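Local coordinates for protein FACT complex subunit SPT16 (Ashbya gossypii, PDB 6A8M) that probably acts, as part of the FACT complex, as a histone chaperone that reorganizes nucleosomes during transcription, DNA replication and DNA repair, at residues Asp120-Val125 against Thr146-Val151; Val204-Glu209 against Thr279-Asn284; Gly345-Ile350 against Ala359-Asn364. All coordinates share one frame; numbering follows the deposited sequence.

The chain is the N-terminal part of SPT16. Contact 1 lies in its N-terminal lobe, where two helices pack on each other beside the mixed sheet of that lobe. Contacts 2 and 3 both lie in the region related to M24 metallopeptidases, and each joins a helix to a loop leading into a strand. The centres of contacts 1 and 2 are about 57 Å apart, and those of contacts 1 and 3 about 48 Å. Contacts 2 and 3 are closer, about 30 Å between centres and about 18 Å between nearest atoms. None touches another. No hydrogen bond crosses between the two segments of any contact; the touching side chains are apolar.

Contact 1. Residues Asp120-Val125 against Thr146-Val151; sequences DLVERV and TEWKGV
Trp148 reaches from helix 143-158 to Leu121 and Val122 of helix 113-128, and Val151 completes the contact one turn further on. From CB, the Trp148 side chain is set with CG anti to the backbone N (chi1 162°). CB does not itself point at the other helix, but this torsion carries the benzene end of the indole across. The five-membered ring remains on the side of its own helix. At the far end, CZ3 lies 4.0 Å from Leu121 CD2. CH2 is shared: it is 4.1 Å from Leu121 CD2 and 4.3 Å from Val122 CG2. Both methyls approach the ring obliquely. The Leu121 side chain crosses that of Trp148 nearly at right angles. Its CD2 branch makes the touch.

The valine pair is closer. Val122 CG2 and Val151 CG1 meet at 3.7 Å, and the two side chains pass alongside each other, pointing opposite ways. No hydrogen bond links the two segments. The short helix axes come within 11.5 Å at a crossing angle of -44°. The space between them is bridged by side chains, while the backbones stay well apart.

Both helices belong to the N-terminal lobe and lie against its mixed sheet. Trp148 also rests on Val34 and Ile36 of strand 32-37 and on Leu65 of strand 64-68, and its ring meets Phe118 of helix 113-128 edge-to-face. Leu121 touches Leu65 and Ala67 of strand 64-68 and Trp105 of strand 101-106, so the helix pair and the sheet share one apolar layer.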
ATOM      1  N   ASP A 120      -6.432 -33.609  -6.095  1.00 21.18           N
ATOM      2  CA  ASP A 120      -5.391 -33.673  -7.129  1.00 20.95           C
ATOM      3  C   ASP A 120      -4.249 -32.711  -6.827  1.00 22.00           C
ATOM      4  O   ASP A 120      -3.070 -33.069  -6.933  1.00 24.67           O
ATOM      5  CB  ASP A 120      -5.965 -33.319  -8.500  1.00 20.63           C
ATOM      6  CG  ASP A 120      -6.959 -34.320  -9.009  1.00 21.73           C
ATOM      7  OD1 ASP A 120      -7.111 -35.393  -8.386  1.00 24.00           O
ATOM      8  OD2 ASP A 120      -7.591 -34.004 -10.048  1.00 22.35           O
ATOM      9  N   LEU A 121      -4.584 -31.468  -6.470  1.00 19.48           N
ATOM     10  CA  LEU A 121      -3.544 -30.474  -6.232  1.00 18.84           C
ATOM     11  C   LEU A 121      -2.695 -30.842  -5.018  1.00 20.96           C
ATOM     12  O   LEU A 121      -1.468 -30.710  -5.053  1.00 22.36           O
ATOM     13  CB  LEU A 121      -4.166 -29.092  -6.062  1.00 21.60           C
ATOM     14  CG  LEU A 121      -3.093 -28.049  -5.733  1.00 22.67           C
ATOM     15  CD1 LEU A 121      -2.239 -27.744  -6.963  1.00 21.21           C
ATOM     16  CD2 LEU A 121      -3.698 -26.835  -5.153  1.00 22.89           C
ATOM     17  N   VAL A 122      -3.327 -31.336  -3.946  1.00 19.85           N
ATOM     18  CA  VAL A 122      -2.573 -31.808  -2.783  1.00 24.63           C
ATOM     19  C   VAL A 122      -1.576 -32.903  -3.175  1.00 26.23           C
ATOM     20  O   VAL A 122      -0.465 -32.962  -2.636  1.00 29.68           O
ATOM     21  CB  VAL A 122      -3.545 -32.267  -1.676  1.00 24.91           C
ATOM     22  CG1 VAL A 122      -2.949 -33.393  -0.872  1.00 25.65           C
ATOM     23  CG2 VAL A 122      -3.880 -31.080  -0.780  1.00 25.55           C
ATOM     24  N   GLU A 123      -1.938 -33.773  -4.127  1.00 28.70           N
ATOM     25  CA  GLU A 123      -0.984 -34.780  -4.593  1.00 32.16           C
ATOM     26  C   GLU A 123       0.254 -34.121  -5.199  1.00 32.28           C
ATOM     27  O   GLU A 123       1.395 -34.512  -4.907  1.00 33.56           O
ATOM     28  CB  GLU A 123      -1.640 -35.722  -5.607  1.00 35.41           C
ATOM     29  CG  GLU A 123      -2.775 -36.589  -5.054  1.00 37.93           C
ATOM     30  CD  GLU A 123      -2.346 -37.472  -3.891  1.00 41.19           C
ATOM     31  OE1 GLU A 123      -1.631 -38.474  -4.122  1.00 41.20           O
ATOM     32  OE2 GLU A 123      -2.739 -37.166  -2.745  1.00 40.74           O
ATOM     33  N   ARG A 124       0.054 -33.110  -6.040  1.00 28.12           N
ATOM     34  CA  ARG A 124       1.204 -32.426  -6.618  1.00 25.79           C
ATOM     35  C   ARG A 124       2.012 -31.693  -5.546  1.00 24.59           C
ATOM     36  O   ARG A 124       3.247 -31.688  -5.594  1.00 25.91           O
ATOM     37  CB  ARG A 124       0.742 -31.476  -7.724  1.00 28.17           C
ATOM     38  CG  ARG A 124       1.861 -31.037  -8.652  1.00 31.35           C
ATOM     39  CD  ARG A 124       1.349 -30.257  -9.849  1.00 34.07           C
ATOM     40  NE  ARG A 124       0.315 -30.981 -10.591  1.00 35.79           N
ATOM     41  CZ  ARG A 124      -0.028 -30.698 -11.845  1.00 35.10           C
ATOM     42  NH1 ARG A 124       0.590 -29.709 -12.490  1.00 32.68           N
ATOM     43  NH2 ARG A 124      -0.976 -31.399 -12.455  1.00 33.70           N
ATOM     44  N   VAL A 125       1.339 -31.089  -4.557  1.00 21.49           N
ATOM     45  CA  VAL A 125       2.044 -30.335  -3.519  1.00 21.94           C
ATOM     46  C   VAL A 125       2.935 -31.256  -2.686  1.00 26.79           C
ATOM     47  O   VAL A 125       4.099 -30.938  -2.406  1.00 25.81           O
ATOM     48  CB  VAL A 125       1.036 -29.568  -2.642  1.00 21.36           C
ATOM     49  CG1 VAL A 125       1.675 -29.150  -1.348  1.00 21.22           C
ATOM     50  CG2 VAL A 125       0.482 -28.347  -3.398  1.00 18.93           C
ATOM     51  N   THR A 146     -13.756 -22.724   1.814  1.00 24.88           N
ATOM     52  CA  THR A 146     -14.080 -23.569   2.959  1.00 23.37           C
ATOM     53  C   THR A 146     -13.890 -25.040   2.613  1.00 24.24           C
ATOM     54  O   THR A 146     -13.367 -25.809   3.427  1.00 25.40           O
ATOM     55  CB  THR A 146     -15.506 -23.290   3.433  1.00 24.37           C
ATOM     56  OG1 THR A 146     -15.599 -21.925   3.871  1.00 25.83           O
ATOM     57  CG2 THR A 146     -15.895 -24.221   4.596  1.00 24.96           C
ATOM     58  N   GLU A 147     -14.269 -25.442   1.397  1.00 24.08           N
ATOM     59  CA  GLU A 147     -13.969 -26.801   0.966  1.00 23.20           C
ATOM     60  C   GLU A 147     -12.461 -27.031   0.887  1.00 21.09           C
ATOM     61  O   GLU A 147     -11.971 -28.093   1.301  1.00 20.94           O
ATOM     62  CB  GLU A 147     -14.643 -27.111  -0.373  1.00 23.96           C
ATOM     63  CG  GLU A 147     -16.114 -27.520  -0.257  1.00 28.03           C
ATOM     64  CD  GLU A 147     -16.610 -28.367  -1.428  1.00 28.31           C
ATOM     65  OE1 GLU A 147     -16.016 -28.276  -2.525  1.00 28.92           O
ATOM     66  OE2 GLU A 147     -17.599 -29.120  -1.250  1.00 28.42           O
ATOM     67  N   TRP A 148     -11.710 -26.048   0.361  1.00 20.76           N
ATOM     68  CA  TRP A 148     -10.253 -26.168   0.296  1.00 18.92           C
ATOM     69  C   TRP A 148      -9.636 -26.373   1.682  1.00 18.84           C
ATOM     70  O   TRP A 148      -8.760 -27.229   1.859  1.00 19.54           O
ATOM     71  CB  TRP A 148      -9.620 -24.935  -0.373  1.00 19.09           C
ATOM     72  CG  TRP A 148      -8.131 -24.872  -0.026  1.00 18.72           C
ATOM     73  CD1 TRP A 148      -7.530 -24.100   0.934  1.00 19.20           C
ATOM     74  CD2 TRP A 148      -7.095 -25.701  -0.576  1.00 18.07           C
ATOM     75  NE1 TRP A 148      -6.180 -24.378   0.993  1.00 19.65           N
ATOM     76  CE2 TRP A 148      -5.889 -25.355   0.072  1.00 17.10           C
ATOM     77  CE3 TRP A 148      -7.069 -26.686  -1.568  1.00 18.52           C
ATOM     78  CZ2 TRP A 148      -4.672 -25.959  -0.242  1.00 18.22           C
ATOM     79  CZ3 TRP A 148      -5.854 -27.305  -1.868  1.00 18.14           C
ATOM     80  CH2 TRP A 148      -4.677 -26.927  -1.218  1.00 18.40           C
ATOM     81  N   LYS A 149     -10.041 -25.561   2.667  1.00 20.71           N
ATOM     82  CA  LYS A 149      -9.451 -25.677   4.001  1.00 23.85           C
ATOM     83  C   LYS A 149      -9.607 -27.085   4.567  1.00 22.45           C
ATOM     84  O   LYS A 149      -8.710 -27.585   5.257  1.00 21.18           O
ATOM     85  CB  LYS A 149     -10.072 -24.657   4.958  1.00 26.31           C
ATOM     86  CG  LYS A 149      -9.419 -24.654   6.339  1.00 29.01           C
ATOM     87  CD  LYS A 149      -9.753 -23.393   7.120  1.00 31.92           C
ATOM     88  CE  LYS A 149      -9.101 -23.410   8.504  1.00 32.50           C
ATOM     89  NZ  LYS A 149      -9.644 -24.505   9.344  1.00 31.53           N
ATOM     90  N   GLY A 150     -10.738 -27.745   4.294  1.00 23.61           N
ATOM     91  CA  GLY A 150     -10.896 -29.111   4.762  1.00 22.27           C
ATOM     92  C   GLY A 150      -9.874 -30.059   4.161  1.00 23.33           C
ATOM     93  O   GLY A 150      -9.342 -30.940   4.847  1.00 23.84           O
ATOM     94  N   VAL A 151      -9.606 -29.907   2.867  1.00 23.44           N
ATOM     95  CA  VAL A 151      -8.609 -30.739   2.206  1.00 24.98           C
ATOM     96  C   VAL A 151      -7.229 -30.448   2.767  1.00 21.58           C
ATOM     97  O   VAL A 151      -6.456 -31.362   3.076  1.00 25.14           O
ATOM     98  CB  VAL A 151      -8.653 -30.514   0.685  1.00 26.29           C
ATOM     99  CG1 VAL A 151      -7.449 -31.176   0.014  1.00 26.17           C
ATOM    100  CG2 VAL A 151      -9.959 -31.066   0.110  1.00 26.74           C
TER

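Contact 2. Residues Val204-Glu209 against Thr279-Asn284; sequences VRAVDE and TQLDGN
Ala206 and Val207, at the C-terminal end of helix 179-208, pack against Leu281 and Gly283 of the loop that enters strand 285-295. Gly283 is the centre of an inverse gamma turn, closed by a weak backbone bond from Asn284 N to Asp282 O. Both segments belong to the M24 peptidase-like region, whose family fold is known as the pita-bread fold.

The apolar contacts centre on one methyl of Leu281. Its CD2 lies 3.6 Å from Ala206 CB and 4.3 Å from Val207 CG2, so it touches two successive residues of the helix. With chi1 at 172°, the Leu281 branch swings beside its carbonyl carbon and out to the helix. The same side chain also packs on Ile213, Ser264 and Leu218, and it is buried.

A second group of contacts is side chain to backbone. Both methyls of Val207 come up to the gamma turn, and the backbones are near each other here, with Val207 CA and Gly283 CA 5.1 Å apart.

Hydrogen bonds do not cross between the two segments. They shape the loop instead. Gln280 NE2 donates to Leu281 O over 2.9 Å, meeting a lone pair in the carbonyl plane. The bond is bent, with an N-H...O angle of 138°, and the acceptor is tilted out of the Gln280 amide plane. Gln280 OE1 accepts from Ile213 N, and the backbones of Leu281 and Ile213 are also bonded. These ties join the loop to the chain that follows the helix.

At the turn itself, Val207 CG1 rests 3.9 Å from Gly283 CA and 4.0 Å from Gly283 O.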
ATOM      1  N   VAL A 204     -10.255  25.329   5.742  1.00 24.00           N
ATOM      2  CA  VAL A 204     -10.136  26.769   5.947  1.00 26.26           C
ATOM      3  C   VAL A 204     -11.512  27.410   6.007  1.00 29.85           C
ATOM      4  O   VAL A 204     -11.755  28.320   6.811  1.00 31.56           O
ATOM      5  CB  VAL A 204      -9.254  27.387   4.845  1.00 27.18           C
ATOM      6  CG1 VAL A 204      -9.424  28.908   4.782  1.00 30.06           C
ATOM      7  CG2 VAL A 204      -7.826  27.038   5.113  1.00 26.32           C
ATOM      8  N   ARG A 205     -12.444  26.934   5.182  1.00 31.29           N
ATOM      9  CA  ARG A 205     -13.791  27.505   5.206  1.00 33.74           C
ATOM     10  C   ARG A 205     -14.481  27.208   6.531  1.00 33.28           C
ATOM     11  O   ARG A 205     -15.055  28.107   7.155  1.00 33.74           O
ATOM     12  CB  ARG A 205     -14.613  26.976   4.030  1.00 33.59           C
ATOM     13  N   ALA A 206     -14.409  25.953   6.992  1.00 32.12           N
ATOM     14  CA  ALA A 206     -15.035  25.589   8.262  1.00 29.88           C
ATOM     15  C   ALA A 206     -14.458  26.391   9.423  1.00 28.19           C
ATOM     16  O   ALA A 206     -15.191  26.779  10.342  1.00 28.98           O
ATOM     17  CB  ALA A 206     -14.880  24.089   8.511  1.00 27.72           C
ATOM     18  N   VAL A 207     -13.149  26.645   9.410  1.00 27.59           N
ATOM     19  CA  VAL A 207     -12.529  27.426  10.479  1.00 28.46           C
ATOM     20  C   VAL A 207     -12.970  28.875  10.385  1.00 34.48           C
ATOM     21  O   VAL A 207     -13.396  29.487  11.375  1.00 35.31           O
ATOM     22  CB  VAL A 207     -10.997  27.310  10.407  1.00 25.51           C
ATOM     23  CG1 VAL A 207     -10.359  28.267  11.395  1.00 26.32           C
ATOM     24  CG2 VAL A 207     -10.554  25.886  10.664  1.00 21.71           C
ATOM     25  N   ASP A 208     -12.886  29.435   9.178  1.00 37.95           N
ATOM     26  CA  ASP A 208     -13.270  30.821   8.950  1.00 43.62           C
ATOM     27  C   ASP A 208     -14.716  31.067   9.363  1.00 46.69           C
ATOM     28  O   ASP A 208     -15.031  32.114   9.940  1.00 49.65           O
ATOM     29  CB  ASP A 208     -13.031  31.164   7.475  1.00 45.79           C
ATOM     30  CG  ASP A 208     -13.613  32.500   7.073  1.00 50.25           C
ATOM     31  OD1 ASP A 208     -14.846  32.575   6.883  1.00 52.16           O
ATOM     32  OD2 ASP A 208     -12.837  33.471   6.934  1.00 51.14           O
ATOM     33  N   GLU A 209     -15.603  30.104   9.104  1.00 45.89           N
ATOM     34  CA  GLU A 209     -17.029  30.253   9.365  1.00 46.04           C
ATOM     35  C   GLU A 209     -17.451  29.734  10.734  1.00 44.49           C
ATOM     36  O   GLU A 209     -18.647  29.766  11.047  1.00 44.17           O
ATOM     37  CB  GLU A 209     -17.840  29.550   8.269  1.00 47.70           C
ATOM     38  CG  GLU A 209     -17.777  30.262   6.916  1.00 50.01           C
ATOM     39  CD  GLU A 209     -18.247  29.387   5.761  1.00 52.13           C
ATOM     40  OE1 GLU A 209     -17.987  29.752   4.590  1.00 51.94           O
ATOM     41  OE2 GLU A 209     -18.868  28.332   6.025  1.00 53.11           O
ATOM     42  N   THR A 279     -13.994  14.609  17.881  1.00 22.59           N
ATOM     43  CA  THR A 279     -14.253  15.825  18.636  1.00 22.41           C
ATOM     44  C   THR A 279     -14.358  17.024  17.701  1.00 20.36           C
ATOM     45  O   THR A 279     -13.952  16.972  16.540  1.00 21.35           O
ATOM     46  CB  THR A 279     -13.137  16.053  19.661  1.00 20.32           C
ATOM     47  OG1 THR A 279     -11.873  15.994  18.980  1.00 19.43           O
ATOM     48  CG2 THR A 279     -13.165  14.946  20.719  1.00 20.59           C
ATOM     49  N   GLN A 280     -14.881  18.124  18.247  1.00 21.04           N
ATOM     50  CA  GLN A 280     -15.098  19.351  17.484  1.00 21.13           C
ATOM     51  C   GLN A 280     -13.832  19.824  16.774  1.00 20.84           C
ATOM     52  O   GLN A 280     -12.719  19.724  17.300  1.00 18.75           O
ATOM     53  CB  GLN A 280     -15.610  20.456  18.411  1.00 25.28           C
ATOM     54  CG  GLN A 280     -15.465  21.875  17.854  1.00 30.74           C
ATOM     55  CD  GLN A 280     -16.463  22.207  16.753  1.00 34.34           C
ATOM     56  OE1 GLN A 280     -17.564  21.629  16.683  1.00 36.00           O
ATOM     57  NE2 GLN A 280     -16.077  23.134  15.873  1.00 31.62           N
ATOM     58  N   LEU A 281     -14.012  20.308  15.549  1.00 19.99           N
ATOM     59  CA  LEU A 281     -12.919  20.938  14.824  1.00 19.87           C
ATOM     60  C   LEU A 281     -12.391  22.121  15.632  1.00 21.80           C
ATOM     61  O   LEU A 281     -13.149  23.026  15.992  1.00 24.66           O
ATOM     62  CB  LEU A 281     -13.418  21.395  13.453  1.00 20.78           C
ATOM     63  CG  LEU A 281     -12.508  22.244  12.569  1.00 22.16           C
ATOM     64  CD1 LEU A 281     -11.241  21.504  12.262  1.00 20.82           C
ATOM     65  CD2 LEU A 281     -13.248  22.571  11.283  1.00 24.49           C
ATOM     66  N   ASP A 282     -11.104  22.090  15.960  1.00 20.62           N
ATOM     67  CA  ASP A 282     -10.488  23.141  16.763  1.00 23.59           C
ATOM     68  C   ASP A 282      -9.721  24.055  15.824  1.00 23.38           C
ATOM     69  O   ASP A 282      -8.631  23.711  15.360  1.00 24.34           O
ATOM     70  CB  ASP A 282      -9.583  22.556  17.841  1.00 24.54           C
ATOM     71  CG  ASP A 282      -8.915  23.640  18.666  1.00 27.00           C
ATOM     72  OD1 ASP A 282      -9.620  24.586  19.044  1.00 29.23           O
ATOM     73  OD2 ASP A 282      -7.696  23.561  18.911  1.00 28.22           O
ATOM     74  N   GLY A 283     -10.291  25.226  15.548  1.00 23.80           N
ATOM     75  CA  GLY A 283      -9.721  26.149  14.577  1.00 24.29           C
ATOM     76  C   GLY A 283      -8.628  27.030  15.143  1.00 23.71           C
ATOM     77  O   GLY A 283      -8.711  28.255  15.069  1.00 25.48           O
ATOM     78  N   ASN A 284      -7.596  26.414  15.706  1.00 22.53           N
ATOM     79  CA  ASN A 284      -6.465  27.120  16.286  1.00 23.56           C
ATOM     80  C   ASN A 284      -5.265  26.191  16.276  1.00 20.38           C
ATOM     81  O   ASN A 284      -5.421  24.971  16.337  1.00 19.26           O
ATOM     82  CB  ASN A 284      -6.735  27.559  17.723  1.00 30.76           C
ATOM     83  CG  ASN A 284      -7.097  29.007  17.816  1.00 38.91           C
ATOM     84  OD1 ASN A 284      -6.268  29.887  17.549  1.00 42.24           O
ATOM     85  ND2 ASN A 284      -8.343  29.276  18.191  1.00 40.76           N
TER

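Contact 3. Residues Gly345-Ile350 against Ala359-Asn364; sequences GAVNYI and AGFTKN
A CH-pi contact between Ile350 and Phe361 joins helix 339-353 to the loop that leads into strand 364-368, within the M24 peptidase-like region. Ile350 CD1 sits over the centre of one face of the Phe361 ring, 3.4 Å from the centroid and 8° off the ring normal. It therefore approaches all six ring carbons, the nearest being Phe361 CD2 at 3.4 Å. Ile350 CG1 lies beside the backbone N and its end is nearly extended (chi2 156°), which carries CD1 out over the ring.

Two more residues of segment 345-350 touch the same ring. Val347 CG2 lies at its edge, near the ring plane, 4.2 Å from Phe361 CE2. Ala346 CB comes in obliquely, 3.9 Å from Phe361 CZ. Tyr343, earlier on the same helix, and Phe401 also meet it.

The loop is held by polar bonds of its own. Thr362 OG1 donates to Asn364 O over 3.0 Å and is also bonded to Gly400 N.

No hydrogen bond crosses between the segments, and the side chains that touch are all apolar. The hold rests on dispersion, on exclusion of water and on the close fit of one methyl to an aromatic face.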
ATOM      1  N   GLY A 345      19.158   8.045  11.196  1.00 17.53           N
ATOM      2  CA  GLY A 345      19.592   9.341  10.676  1.00 18.03           C
ATOM      3  C   GLY A 345      18.612  10.461  10.998  1.00 16.72           C
ATOM      4  O   GLY A 345      19.015  11.599  11.252  1.00 16.96           O
ATOM      5  N   ALA A 346      17.311  10.166  10.941  1.00 15.48           N
ATOM      6  CA  ALA A 346      16.302  11.125  11.378  1.00 14.69           C
ATOM      7  C   ALA A 346      16.454  11.444  12.864  1.00 15.66           C
ATOM      8  O   ALA A 346      16.354  12.604  13.275  1.00 15.35           O
ATOM      9  CB  ALA A 346      14.903  10.577  11.078  1.00 14.09           C
ATOM     10  N   VAL A 347      16.650  10.416  13.687  1.00 15.40           N
ATOM     11  CA  VAL A 347      16.840  10.631  15.117  1.00 15.90           C
ATOM     12  C   VAL A 347      18.054  11.508  15.367  1.00 16.75           C
ATOM     13  O   VAL A 347      18.031  12.397  16.227  1.00 19.44           O
ATOM     14  CB  VAL A 347      16.962   9.283  15.840  1.00 16.26           C
ATOM     15  CG1 VAL A 347      17.360   9.508  17.303  1.00 17.01           C
ATOM     16  CG2 VAL A 347      15.643   8.530  15.712  1.00 15.46           C
ATOM     17  N   ASN A 348      19.138  11.260  14.628  1.00 17.31           N
ATOM     18  CA  ASN A 348      20.338  12.082  14.759  1.00 19.45           C
ATOM     19  C   ASN A 348      20.028  13.542  14.477  1.00 17.95           C
ATOM     20  O   ASN A 348      20.489  14.443  15.191  1.00 20.78           O
ATOM     21  CB  ASN A 348      21.428  11.601  13.801  1.00 24.52           C
ATOM     22  CG  ASN A 348      21.960  10.230  14.132  1.00 28.35           C
ATOM     23  OD1 ASN A 348      21.705   9.681  15.205  1.00 29.26           O
ATOM     24  ND2 ASN A 348      22.720   9.664  13.200  1.00 29.05           N
ATOM     25  N   TYR A 349      19.286  13.796  13.399  1.00 18.17           N
ATOM     26  CA  TYR A 349      19.011  15.172  12.999  1.00 17.01           C
ATOM     27  C   TYR A 349      18.171  15.891  14.055  1.00 16.70           C
ATOM     28  O   TYR A 349      18.414  17.062  14.360  1.00 17.05           O
ATOM     29  CB  TYR A 349      18.319  15.156  11.636  1.00 16.31           C
ATOM     30  CG  TYR A 349      18.251  16.487  10.924  1.00 18.01           C
ATOM     31  CD1 TYR A 349      19.325  16.953  10.175  1.00 21.15           C
ATOM     32  CD2 TYR A 349      17.113  17.272  11.000  1.00 18.29           C
ATOM     33  CE1 TYR A 349      19.262  18.176   9.532  1.00 25.08           C
ATOM     34  CE2 TYR A 349      17.040  18.490  10.360  1.00 21.29           C
ATOM     35  CZ  TYR A 349      18.114  18.940   9.629  1.00 25.27           C
ATOM     36  OH  TYR A 349      18.032  20.168   8.994  1.00 26.66           O
ATOM     37  N   ILE A 350      17.208  15.190  14.659  1.00 16.13           N
ATOM     38  CA  ILE A 350      16.397  15.806  15.709  1.00 15.93           C
ATOM     39  C   ILE A 350      17.239  16.094  16.941  1.00 17.05           C
ATOM     40  O   ILE A 350      17.123  17.159  17.559  1.00 16.99           O
ATOM     41  CB  ILE A 350      15.206  14.900  16.069  1.00 16.50           C
ATOM     42  CG1 ILE A 350      14.250  14.736  14.910  1.00 15.46           C
ATOM     43  CG2 ILE A 350      14.472  15.446  17.271  1.00 15.24           C
ATOM     44  CD1 ILE A 350      13.455  13.452  15.055  1.00 16.22           C
ATOM     45  N   ALA A 359      11.434  13.052  22.099  1.00 15.64           N
ATOM     46  CA  ALA A 359      10.542  12.120  22.794  1.00 16.80           C
ATOM     47  C   ALA A 359       9.245  11.923  22.033  1.00 16.38           C
ATOM     48  O   ALA A 359       8.669  10.826  22.047  1.00 16.99           O
ATOM     49  CB  ALA A 359      10.236  12.635  24.194  1.00 18.23           C
ATOM     50  N   GLY A 360       8.754  12.987  21.407  1.00 14.95           N
ATOM     51  CA  GLY A 360       7.472  12.951  20.723  1.00 15.19           C
ATOM     52  C   GLY A 360       7.520  12.425  19.312  1.00 15.09           C
ATOM     53  O   GLY A 360       6.467  12.232  18.699  1.00 13.68           O
ATOM     54  N   PHE A 361       8.710  12.160  18.799  1.00 13.25           N
ATOM     55  CA  PHE A 361       8.871  11.674  17.430  1.00 13.98           C
ATOM     56  C   PHE A 361       8.249  10.289  17.275  1.00 14.50           C
ATOM     57  O   PHE A 361       8.401   9.422  18.151  1.00 16.89           O
ATOM     58  CB  PHE A 361      10.366  11.613  17.123  1.00 15.32           C
ATOM     59  CG  PHE A 361      10.722  11.337  15.688  1.00 14.84           C
ATOM     60  CD1 PHE A 361      10.109  12.018  14.639  1.00 15.13           C
ATOM     61  CD2 PHE A 361      11.770  10.465  15.399  1.00 16.28           C
ATOM     62  CE1 PHE A 361      10.518  11.785  13.306  1.00 14.75           C
ATOM     63  CE2 PHE A 361      12.160  10.218  14.086  1.00 15.45           C
ATOM     64  CZ  PHE A 361      11.549  10.887  13.047  1.00 15.33           C
ATOM     65  N   THR A 362       7.533  10.102  16.158  1.00 17.98           N
ATOM     66  CA  THR A 362       7.070   8.791  15.733  1.00 20.73           C
ATOM     67  C   THR A 362       8.230   7.799  15.739  1.00 17.35           C
ATOM     68  O   THR A 362       9.378   8.168  15.480  1.00 19.04           O
ATOM     69  CB  THR A 362       6.433   8.910  14.328  1.00 21.77           C
ATOM     70  OG1 THR A 362       7.320   9.584  13.404  1.00 27.33           O
ATOM     71  CG2 THR A 362       5.146   9.732  14.403  1.00 21.16           C
ATOM     72  N   LYS A 363       7.947   6.549  16.089  1.00 16.21           N
ATOM     73  CA  LYS A 363       8.999   5.536  16.131  1.00 16.49           C
ATOM     74  C   LYS A 363       9.299   4.917  14.759  1.00 14.45           C
ATOM     75  O   LYS A 363      10.017   3.909  14.666  1.00 14.30           O
ATOM     76  CB  LYS A 363       8.632   4.459  17.158  1.00 21.65           C
ATOM     77  CG  LYS A 363       8.599   4.995  18.591  1.00 22.01           C
ATOM     78  CD  LYS A 363       9.987   5.535  18.993  1.00 23.06           C
ATOM     79  CE  LYS A 363      10.077   5.916  20.492  1.00 22.81           C
ATOM     80  NZ  LYS A 363      11.384   6.589  20.785  1.00 21.37           N
ATOM     81  N   ASN A 364       8.749   5.486  13.696  1.00 13.31           N
ATOM     82  CA  ASN A 364       9.138   5.100  12.346  1.00 14.08           C
ATOM     83  C   ASN A 364       8.941   6.314  11.460  1.00 13.27           C
ATOM     84  O   ASN A 364       8.220   7.251  11.821  1.00 14.97           O
ATOM     85  CB  ASN A 364       8.304   3.914  11.842  1.00 14.42           C
ATOM     86  CG  ASN A 364       6.840   4.288  11.617  1.00 17.38           C
ATOM     87  OD1 ASN A 364       6.461   4.745  10.542  1.00 16.72           O
ATOM     88  ND2 ASN A 364       6.020   4.112  12.645  1.00 15.66           N
TER